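Local coordinates for protein metalloprotease stcE (Escherichia coli, PDB 4DNY) that is a secreted zinc metalloprotease, known as a mucinase, that probably cleaves O-linked glycoproteins and so aids adhesion and immune evasion of enterohemorrhagic strains, at residues K26-T30 against V31-N35. Numbering follows the deposited sequence.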
loop_
_atom_site.group_PDB
_atom_site.type_symbol
_atom_site.label_atom_id
_atom_site.label_comp_id
_atom_site.label_asym_id
_atom_site.label_seq_id
_atom_site.Cartn_x
_atom_site.Cartn_y
_atom_site.Cartn_z
ATOM N N LYS A 26 -0.743 8.194 -7.263
ATOM C CA LYS A 26 -2.027 8.414 -6.595
ATOM C C LYS A 26 -1.847 8.504 -5.137
ATOM O O LYS A 26 -1.353 7.605 -4.517
ATOM C CB LYS A 26 -2.969 7.258 -6.922
ATOM C CG LYS A 26 -4.193 7.197 -6.033
ATOM C CD LYS A 26 -5.225 8.311 -6.285
ATOM C CE LYS A 26 -6.387 8.224 -5.266
ATOM N NZ LYS A 26 -7.481 9.216 -5.505
ATOM N N ILE A 27 -2.330 9.605 -4.545
ATOM C CA ILE A 27 -2.316 9.727 -3.079
ATOM C C ILE A 27 -3.697 9.431 -2.537
ATOM O O ILE A 27 -4.678 9.945 -3.024
ATOM C CB ILE A 27 -1.915 11.167 -2.636
ATOM C CG1 ILE A 27 -0.469 11.426 -2.979
ATOM C CG2 ILE A 27 -2.142 11.386 -1.156
ATOM C CD1 ILE A 27 -0.292 11.683 -4.392
ATOM N N ILE A 28 -3.774 8.589 -1.496
ATOM C CA ILE A 28 -5.015 8.297 -0.813
ATOM C C ILE A 28 -4.884 8.914 0.504
ATOM O O ILE A 28 -4.080 8.517 1.297
ATOM C CB ILE A 28 -5.226 6.722 -0.713
ATOM C CG1 ILE A 28 -5.481 6.160 -2.097
ATOM C CG2 ILE A 28 -6.332 6.392 0.343
ATOM C CD1 ILE A 28 -5.583 4.658 -2.175
ATOM N N ASN A 29 -5.630 9.983 0.778
ATOM C CA ASN A 29 -5.478 10.771 2.011
ATOM C C ASN A 29 -6.773 11.393 2.478
ATOM O O ASN A 29 -6.739 12.411 3.184
ATOM C CB ASN A 29 -4.414 11.862 1.843
ATOM C CG ASN A 29 -4.824 12.942 0.847
ATOM O OD1 ASN A 29 -5.778 12.773 0.118
ATOM N ND2 ASN A 29 -4.072 14.050 0.793
ATOM N N THR A 30 -7.887 10.763 2.127
ATOM C CA THR A 30 -9.198 11.246 2.612
ATOM C C THR A 30 -9.923 10.099 3.270
ATOM O O THR A 30 -9.591 8.934 3.028
ATOM C CB THR A 30 -10.059 11.757 1.421
ATOM O OG1 THR A 30 -10.197 10.694 0.476
ATOM C CG2 THR A 30 -9.423 12.978 0.788
ATOM N N VAL A 31 -10.941 10.421 4.092
ATOM C CA VAL A 31 -11.650 9.393 4.879
ATOM C C VAL A 31 -12.313 8.356 3.995
ATOM O O VAL A 31 -12.145 7.151 4.208
ATOM C CB VAL A 31 -12.651 10.009 5.862
ATOM C CG1 VAL A 31 -13.431 8.852 6.554
ATOM C CG2 VAL A 31 -11.920 10.878 6.875
ATOM N N ALA A 32 -13.043 8.817 2.974
ATOM C CA ALA A 32 -13.828 7.907 2.105
ATOM C C ALA A 32 -12.886 6.929 1.412
ATOM O O ALA A 32 -13.221 5.743 1.262
ATOM C CB ALA A 32 -14.611 8.676 1.087
ATOM N N GLU A 33 -11.719 7.388 0.979
ATOM C CA GLU A 33 -10.780 6.480 0.263
ATOM C C GLU A 33 -10.070 5.536 1.222
ATOM O O GLU A 33 -9.856 4.357 0.895
ATOM C CB GLU A 33 -9.778 7.271 -0.593
ATOM C CG GLU A 33 -10.472 7.917 -1.837
ATOM C CD GLU A 33 -9.520 8.147 -3.036
ATOM O OE1 GLU A 33 -8.348 8.569 -2.841
ATOM O OE2 GLU A 33 -9.958 7.896 -4.196
ATOM N N VAL A 34 -9.698 6.020 2.386
ATOM C CA VAL A 34 -9.075 5.160 3.383
ATOM C C VAL A 34 -10.029 4.048 3.820
ATOM O O VAL A 34 -9.617 2.901 4.031
ATOM C CB VAL A 34 -8.490 5.964 4.556
ATOM C CG1 VAL A 34 -8.106 5.062 5.746
ATOM C CG2 VAL A 34 -7.274 6.744 4.058
ATOM N N ASN A 35 -11.305 4.395 3.926
ATOM C CA ASN A 35 -12.307 3.423 4.345
ATOM C C ASN A 35 -12.398 2.206 3.397
ATOM O O ASN A 35 -12.785 1.125 3.841
ATOM C CB ASN A 35 -13.690 4.113 4.441
ATOM C CG ASN A 35 -13.881 4.897 5.673
ATOM O OD1 ASN A 35 -13.106 4.806 6.624
ATOM N ND2 ASN A 35 -14.955 5.712 5.688
HETATM O O HOH W 1 -7.873 10.443 -1.137
#
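Glu-33 lays its CB against CG2 of Ile-28, 3.7 Å away, and sends its carboxylate on toward Lys-26 as the lysine tail comes from the opposite direction. NZ of Lys-26 is 2.9 Å from Glu-33 OE1, which receives it with its syn lone pair; a weak second bond to OE2 makes the salt bridge two-pronged. With CG anti to the carbonyl carbon (chi1 -71°) and the chain extended beyond it, the glutamate reaches back from the helix to the strand. A water donates to Glu-33 OE1 at 2.6 Å, accepts the N-H of Asn-29 and hydrogen-bonds OG1 of Thr-30, so the loop residue just after the strand, the N-cap threonine and the acid meet at one water. Long polar chains suit this partly exposed side, where they can span the bend. Threonine suits the N-cap: the water holds its OG1, and its carbonyl O accepts the N-H of Val-34, O to N 3.0 Å, at an angle of 164°. The inner side is apolar: CG2 of Ile-28 meets CG2 of Val-34 at 3.8 Å, buried beta-branched side chains whose methyls pack without needing polar partners. The short axes of strand 26-28 and helix 31-35 make an angle of 93°. The strand pairs with 54-60 at the edge of the five-stranded sheet, and His-48 of helix 43-49 touches Lys-26, Ile-28 and Glu-33.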